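Local coordinates for Low temperature requirement C protein (Listeria monocytogenes, PDB 1Y9I) that probably acts as a phosphatidylglycerophosphatase, a putative membrane-bound lipid phosphatase built as a helical tetramer with a site for two metal ions, at residues 25-29 and 48-53; 31-36 and 151-155. All coordinates share one frame; numbering follows the deposited sequence.

Interaction 1 (25-29 and 48-53); sequences IDDIA and CRQNVE
Ala29 sits against the backbone of Arg49, its CB 3.8 Å from Arg49 CA, and here the first turn of helix 25-36 comes nearest to helix 45-56. The axes of the two short segments pass 8.7 Å apart at 112°, and a methyl side chain suits so close a crossing. Cys48 brings CB to within 3.6 Å of Ala29 O, and Val52, the residue with most surface buried here, lies about a right angle away round the alanine and splits its branches: CG2 rests 3.9 Å from Ala29 CA, while CG1, anti to the backbone N, reaches Ile28 and the CG2 methyl of Ile25. Ile28 adds its own CG2 methyl, 3.9 Å from Val52 CG2. This part is compact and apolar; Ile150 touches Ile28 and Ala154 touches Val52, both from helix 143-160.

The partly exposed margin is looser and charged. The aliphatic stem of Arg49 runs past Ile25, CG to CG2 3.9 Å, and a bend at chi3 (-58°) turns the guanidinium to Asp26. NE donates to Asp26 OD1 over 3.0 Å, meeting it on the syn side but 33° out of the carboxylate plane; the second bond, NH2 to OD2, is weak. Asp46 holds NH1 of the same arginine. Glu53 lays OE2 against the CG1 methylene and CG2 methyl of Ile25, while OE1 pairs with Arg15. Shared between two carboxylates, the guanidinium is probably kept in a fixed orientation, and its salt bridges border an apolar seam whose closeness depends on small and branched side chains.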
ATOM      1  N   ILE A  25      -0.149 -17.021  21.401  1.00 25.62           N
ATOM      2  CA  ILE A  25      -1.389 -16.772  20.673  1.00 26.88           C
ATOM      3  C   ILE A  25      -2.365 -15.937  21.501  1.00 27.68           C
ATOM      4  O   ILE A  25      -2.964 -14.988  20.994  1.00 26.14           O
ATOM      5  CB  ILE A  25      -2.081 -18.101  20.284  1.00 28.16           C
ATOM      6  CG1 ILE A  25      -1.161 -18.921  19.377  1.00 30.80           C
ATOM      7  CG2 ILE A  25      -3.412 -17.822  19.601  1.00 27.68           C
ATOM      8  CD1 ILE A  25      -0.730 -18.210  18.110  1.00 32.01           C
ATOM      9  N   ASP A  26      -2.520 -16.296  22.772  1.00 28.93           N
ATOM     10  CA  ASP A  26      -3.426 -15.583  23.671  1.00 30.05           C
ATOM     11  C   ASP A  26      -3.060 -14.117  23.869  1.00 28.49           C
ATOM     12  O   ASP A  26      -3.935 -13.282  24.106  1.00 28.76           O
ATOM     13  CB  ASP A  26      -3.486 -16.292  25.029  1.00 34.81           C
ATOM     14  CG  ASP A  26      -4.507 -17.414  25.056  1.00 36.30           C
ATOM     15  OD1 ASP A  26      -4.655 -18.110  24.031  1.00 38.36           O
ATOM     16  OD2 ASP A  26      -5.156 -17.605  26.106  1.00 42.04           O
ATOM     17  N   ASP A  27      -1.774 -13.796  23.780  1.00 27.60           N
ATOM     18  CA  ASP A  27      -1.347 -12.411  23.943  1.00 24.51           C
ATOM     19  C   ASP A  27      -1.891 -11.589  22.774  1.00 23.66           C
ATOM     20  O   ASP A  27      -2.330 -10.447  22.947  1.00 23.08           O
ATOM     21  CB  ASP A  27       0.183 -12.315  23.985  1.00 28.17           C
ATOM     22  CG  ASP A  27       0.791 -13.123  25.123  1.00 31.96           C
ATOM     23  OD1 ASP A  27       0.272 -13.036  26.258  1.00 30.16           O
ATOM     24  OD2 ASP A  27       1.795 -13.835  24.884  1.00 30.88           O
ATOM     25  N   ILE A  28      -1.862 -12.176  21.582  1.00 21.03           N
ATOM     26  CA  ILE A  28      -2.362 -11.488  20.404  1.00 20.88           C
ATOM     27  C   ILE A  28      -3.888 -11.435  20.449  1.00 20.46           C
ATOM     28  O   ILE A  28      -4.492 -10.426  20.086  1.00 20.02           O
ATOM     29  CB  ILE A  28      -1.922 -12.189  19.101  1.00 21.28           C
ATOM     30  CG1 ILE A  28      -0.401 -12.387  19.096  1.00 21.38           C
ATOM     31  CG2 ILE A  28      -2.316 -11.332  17.900  1.00 20.32           C
ATOM     32  CD1 ILE A  28       0.143 -12.946  17.792  1.00 20.48           C
ATOM     33  N   ALA A  29      -4.503 -12.527  20.901  1.00 21.20           N
ATOM     34  CA  ALA A  29      -5.961 -12.603  21.001  1.00 20.80           C
ATOM     35  C   ALA A  29      -6.503 -11.503  21.909  1.00 21.61           C
ATOM     36  O   ALA A  29      -7.563 -10.934  21.640  1.00 20.74           O
ATOM     37  CB  ALA A  29      -6.381 -13.976  21.531  1.00 22.91           C
ATOM     38  N   CYS A  48     -11.686 -14.606  19.356  1.00 23.44           N
ATOM     39  CA  CYS A  48     -10.568 -13.743  18.988  1.00 23.13           C
ATOM     40  C   CYS A  48      -9.371 -14.644  18.692  1.00 23.63           C
ATOM     41  O   CYS A  48      -8.636 -14.430  17.731  1.00 22.11           O
ATOM     42  CB  CYS A  48     -10.245 -12.777  20.133  1.00 21.52           C
ATOM     43  SG  CYS A  48     -11.531 -11.522  20.439  1.00 23.27           S
ATOM     44  N   ARG A  49      -9.200 -15.668  19.524  1.00 25.35           N
ATOM     45  CA  ARG A  49      -8.120 -16.635  19.365  1.00 27.50           C
ATOM     46  C   ARG A  49      -8.214 -17.341  18.008  1.00 28.01           C
ATOM     47  O   ARG A  49      -7.209 -17.496  17.302  1.00 27.53           O
ATOM     48  CB  ARG A  49      -8.196 -17.667  20.492  1.00 29.95           C
ATOM     49  CG  ARG A  49      -7.121 -18.736  20.463  1.00 36.50           C
ATOM     50  CD  ARG A  49      -7.324 -19.724  21.608  1.00 39.54           C
ATOM     51  NE  ARG A  49      -7.311 -19.056  22.907  1.00 41.82           N
ATOM     52  CZ  ARG A  49      -8.311 -19.094  23.783  1.00 43.20           C
ATOM     53  NH1 ARG A  49      -9.420 -19.771  23.510  1.00 44.66           N
ATOM     54  NH2 ARG A  49      -8.202 -18.451  24.937  1.00 43.08           N
ATOM     55  N   GLN A  50      -9.424 -17.764  17.644  1.00 26.58           N
ATOM     56  CA  GLN A  50      -9.653 -18.459  16.377  1.00 26.48           C
ATOM     57  C   GLN A  50      -9.286 -17.595  15.172  1.00 25.15           C
ATOM     58  O   GLN A  50      -8.755 -18.090  14.180  1.00 24.74           O
ATOM     59  CB  GLN A  50     -11.122 -18.878  16.251  1.00 27.52           C
ATOM     60  CG  GLN A  50     -11.573 -19.946  17.236  1.00 31.01           C
ATOM     61  CD  GLN A  50     -13.033 -20.311  17.046  1.00 32.70           C
ATOM     62  OE1 GLN A  50     -13.454 -20.662  15.943  1.00 34.88           O
ATOM     63  NE2 GLN A  50     -13.813 -20.228  18.118  1.00 35.04           N
ATOM     64  N   ASN A  51      -9.593 -16.307  15.247  1.00 23.52           N
ATOM     65  CA  ASN A  51      -9.276 -15.415  14.142  1.00 22.96           C
ATOM     66  C   ASN A  51      -7.768 -15.197  14.041  1.00 21.64           C
ATOM     67  O   ASN A  51      -7.237 -15.037  12.942  1.00 21.76           O
ATOM     68  CB  ASN A  51     -10.020 -14.085  14.300  1.00 21.68           C
ATOM     69  CG  ASN A  51     -11.450 -14.152  13.766  1.00 23.57           C
ATOM     70  OD1 ASN A  51     -11.678 -14.081  12.556  1.00 21.13           O
ATOM     71  ND2 ASN A  51     -12.418 -14.304  14.671  1.00 21.58           N
ATOM     72  N   VAL A  52      -7.080 -15.196  15.182  1.00 21.79           N
ATOM     73  CA  VAL A  52      -5.627 -15.032  15.174  1.00 21.00           C
ATOM     74  C   VAL A  52      -5.031 -16.254  14.478  1.00 22.95           C
ATOM     75  O   VAL A  52      -4.141 -16.129  13.634  1.00 21.41           O
ATOM     76  CB  VAL A  52      -5.054 -14.925  16.610  1.00 22.39           C
ATOM     77  CG1 VAL A  52      -3.525 -15.013  16.577  1.00 23.22           C
ATOM     78  CG2 VAL A  52      -5.479 -13.603  17.249  1.00 22.08           C
ATOM     79  N   GLU A  53      -5.540 -17.435  14.825  1.00 23.80           N
ATOM     80  CA  GLU A  53      -5.067 -18.678  14.223  1.00 26.06           C
ATOM     81  C   GLU A  53      -5.224 -18.638  12.707  1.00 26.00           C
ATOM     82  O   GLU A  53      -4.321 -19.049  11.975  1.00 26.58           O
ATOM     83  CB  GLU A  53      -5.832 -19.881  14.790  1.00 27.33           C
ATOM     84  CG  GLU A  53      -5.516 -20.211  16.247  1.00 29.32           C
ATOM     85  CD  GLU A  53      -4.110 -20.765  16.439  1.00 31.37           C
ATOM     86  OE1 GLU A  53      -3.396 -20.946  15.429  1.00 32.23           O
ATOM     87  OE2 GLU A  53      -3.720 -21.020  17.599  1.00 29.94           O
TER

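Interaction 2 (31-36 and 151-155); sequences LVLFLQ and AAAAA
This is a buried helix-helix packing contact in which the last turns of helix 25-36 lie on a run of alanines in helix 143-160, inside the helical bundle. The segment axes are 8.7 Å apart and 56° from parallel, and all the touching residues are buried. Alanine suits the second helix because its short side chains let larger ones approach the backbone. The backbones come closest at Val32 and Ala151, and the Ala151 methyl also meets Leu31, CB to CB 3.6 Å. Val32 spreads over the next turn: CG2, anti to its carbonyl carbon, meets both the Ala154 methyl at 3.5 Å and the carbonyl oxygen of Ala151, while CG1 lies beside the Ala155 backbone. Leu35 sends one methyl, CD1, between Ala151 and Ala155, reaching Ala155 CB at 4.0 Å.

Gln36 supplies the polar element. Its CG packs 3.9 Å from Ala155 CB, and a bend at chi2 (-79°) turns the amide to the main chain. NE2 donates to Ala155 O at 2.9 Å, with a bent N-H...O angle of 139° and the donor tilted from the carbonyl plane. The bond gives a buried amide nitrogen a partner and ties the C-terminal turn of helix 25-36 to the neighbouring backbone.

Around this pair, Val147, a turn earlier on helix 143-160, also touches Leu31, and Leu158 lies against Val32 and Gln36. Helix 114-123 meets Leu31 through Ile120 and Leu35 through Asn116, while helix 45-56 borders Val32.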
ATOM      1  N   LEU A  31      -5.338  -8.629  22.252  1.00 18.51           N
ATOM      2  CA  LEU A  31      -5.274  -7.385  21.489  1.00 17.82           C
ATOM      3  C   LEU A  31      -6.500  -7.281  20.595  1.00 15.54           C
ATOM      4  O   LEU A  31      -7.070  -6.205  20.424  1.00 17.75           O
ATOM      5  CB  LEU A  31      -4.005  -7.351  20.617  1.00 16.45           C
ATOM      6  CG  LEU A  31      -2.636  -7.314  21.312  1.00 17.02           C
ATOM      7  CD1 LEU A  31      -1.512  -7.252  20.254  1.00 16.03           C
ATOM      8  CD2 LEU A  31      -2.559  -6.106  22.223  1.00 19.49           C
ATOM      9  N   VAL A  32      -6.889  -8.402  20.000  1.00 17.55           N
ATOM     10  CA  VAL A  32      -8.061  -8.416  19.136  1.00 18.99           C
ATOM     11  C   VAL A  32      -9.276  -8.070  19.996  1.00 19.65           C
ATOM     12  O   VAL A  32     -10.161  -7.329  19.572  1.00 19.73           O
ATOM     13  CB  VAL A  32      -8.264  -9.802  18.498  1.00 18.11           C
ATOM     14  CG1 VAL A  32      -9.560  -9.822  17.694  1.00 18.13           C
ATOM     15  CG2 VAL A  32      -7.073 -10.144  17.602  1.00 17.99           C
ATOM     16  N   LEU A  33      -9.312  -8.608  21.210  1.00 21.75           N
ATOM     17  CA  LEU A  33     -10.420  -8.343  22.127  1.00 21.37           C
ATOM     18  C   LEU A  33     -10.451  -6.842  22.427  1.00 23.23           C
ATOM     19  O   LEU A  33     -11.509  -6.211  22.410  1.00 22.09           O
ATOM     20  CB  LEU A  33     -10.229  -9.139  23.425  1.00 24.52           C
ATOM     21  CG  LEU A  33     -11.345  -9.052  24.472  1.00 23.80           C
ATOM     22  CD1 LEU A  33     -12.632  -9.629  23.900  1.00 24.59           C
ATOM     23  CD2 LEU A  33     -10.931  -9.816  25.722  1.00 28.12           C
ATOM     24  N   PHE A  34      -9.272  -6.278  22.682  1.00 23.59           N
ATOM     25  CA  PHE A  34      -9.125  -4.853  22.981  1.00 24.71           C
ATOM     26  C   PHE A  34      -9.652  -3.987  21.832  1.00 23.49           C
ATOM     27  O   PHE A  34     -10.260  -2.937  22.051  1.00 23.05           O
ATOM     28  CB  PHE A  34      -7.645  -4.538  23.215  1.00 27.73           C
ATOM     29  CG  PHE A  34      -7.365  -3.087  23.474  1.00 30.96           C
ATOM     30  CD1 PHE A  34      -7.584  -2.535  24.734  1.00 32.97           C
ATOM     31  CD2 PHE A  34      -6.883  -2.273  22.459  1.00 31.77           C
ATOM     32  CE1 PHE A  34      -7.327  -1.188  24.976  1.00 35.55           C
ATOM     33  CE2 PHE A  34      -6.624  -0.924  22.690  1.00 33.95           C
ATOM     34  CZ  PHE A  34      -6.845  -0.382  23.953  1.00 34.97           C
ATOM     35  N   LEU A  35      -9.407  -4.436  20.606  1.00 21.06           N
ATOM     36  CA  LEU A  35      -9.839  -3.705  19.418  1.00 20.93           C
ATOM     37  C   LEU A  35     -11.319  -3.814  19.062  1.00 23.29           C
ATOM     38  O   LEU A  35     -11.901  -2.865  18.533  1.00 24.50           O
ATOM     39  CB  LEU A  35      -9.046  -4.179  18.205  1.00 19.44           C
ATOM     40  CG  LEU A  35      -7.551  -3.884  18.160  1.00 19.30           C
ATOM     41  CD1 LEU A  35      -6.948  -4.540  16.925  1.00 18.30           C
ATOM     42  CD2 LEU A  35      -7.333  -2.382  18.122  1.00 20.95           C
ATOM     43  N   GLN A  36     -11.925  -4.967  19.335  1.00 22.66           N
ATOM     44  CA  GLN A  36     -13.316  -5.190  18.954  1.00 23.84           C
ATOM     45  C   GLN A  36     -14.378  -5.257  20.048  1.00 24.63           C
ATOM     46  O   GLN A  36     -15.568  -5.193  19.743  1.00 23.08           O
ATOM     47  CB  GLN A  36     -13.401  -6.469  18.113  1.00 24.84           C
ATOM     48  CG  GLN A  36     -12.811  -6.337  16.719  1.00 27.51           C
ATOM     49  CD  GLN A  36     -13.753  -5.637  15.761  1.00 29.04           C
ATOM     50  OE1 GLN A  36     -14.359  -4.625  16.102  1.00 32.17           O
ATOM     51  NE2 GLN A  36     -13.877  -6.174  14.551  1.00 30.21           N
ATOM     52  N   ALA A 151      -2.934  -8.655  15.040  1.00 14.79           N
ATOM     53  CA  ALA A 151      -4.133  -8.331  15.815  1.00 13.87           C
ATOM     54  C   ALA A 151      -5.152  -7.583  14.952  1.00 15.36           C
ATOM     55  O   ALA A 151      -6.348  -7.898  14.959  1.00 14.51           O
ATOM     56  CB  ALA A 151      -3.753  -7.485  17.034  1.00 13.10           C
ATOM     57  N   ALA A 152      -4.674  -6.588  14.211  1.00 14.77           N
ATOM     58  CA  ALA A 152      -5.535  -5.794  13.347  1.00 13.73           C
ATOM     59  C   ALA A 152      -6.130  -6.642  12.228  1.00 14.81           C
ATOM     60  O   ALA A 152      -7.296  -6.480  11.869  1.00 14.78           O
ATOM     61  CB  ALA A 152      -4.750  -4.621  12.758  1.00 14.61           C
ATOM     62  N   ALA A 153      -5.325  -7.534  11.660  1.00 14.54           N
ATOM     63  CA  ALA A 153      -5.810  -8.397  10.594  1.00 14.97           C
ATOM     64  C   ALA A 153      -6.883  -9.327  11.156  1.00 17.86           C
ATOM     65  O   ALA A 153      -7.922  -9.544  10.522  1.00 18.00           O
ATOM     66  CB  ALA A 153      -4.658  -9.212  10.003  1.00 17.05           C
ATOM     67  N   ALA A 154      -6.623  -9.871  12.345  1.00 15.78           N
ATOM     68  CA  ALA A 154      -7.556 -10.774  13.005  1.00 17.06           C
ATOM     69  C   ALA A 154      -8.850 -10.032  13.335  1.00 17.04           C
ATOM     70  O   ALA A 154      -9.938 -10.591  13.202  1.00 18.45           O
ATOM     71  CB  ALA A 154      -6.925 -11.346  14.286  1.00 15.98           C
ATOM     72  N   ALA A 155      -8.733  -8.778  13.770  1.00 16.64           N
ATOM     73  CA  ALA A 155      -9.911  -7.969  14.092  1.00 17.13           C
ATOM     74  C   ALA A 155     -10.740  -7.723  12.832  1.00 18.09           C
ATOM     75  O   ALA A 155     -11.973  -7.659  12.882  1.00 18.59           O
ATOM     76  CB  ALA A 155      -9.487  -6.631  14.702  1.00 16.12           C
TER

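How the interactions relate
Helix 25-36 is common to both contacts, giving its first turn to interaction 1 and its later turns to interaction 2; the centres of the two contacts lie about 8 Å apart. Interaction 2 is wholly buried, and its one cross-helix hydrogen bond joins an amide to a main-chain carbonyl; interaction 1 is partly buried and carries a salt bridge on its exposed margin. The two meet directly: Val52 CG2 is 3.8 Å from Val32 CG2, Cys48 SG packs on Val32, and Asn51 CB lies against Ala154 O. Helices 25-36, 45-56 and 143-160 thus pack mutually, with mainly apolar side chains where the three converge and the charged pairs on the margin of interaction 1.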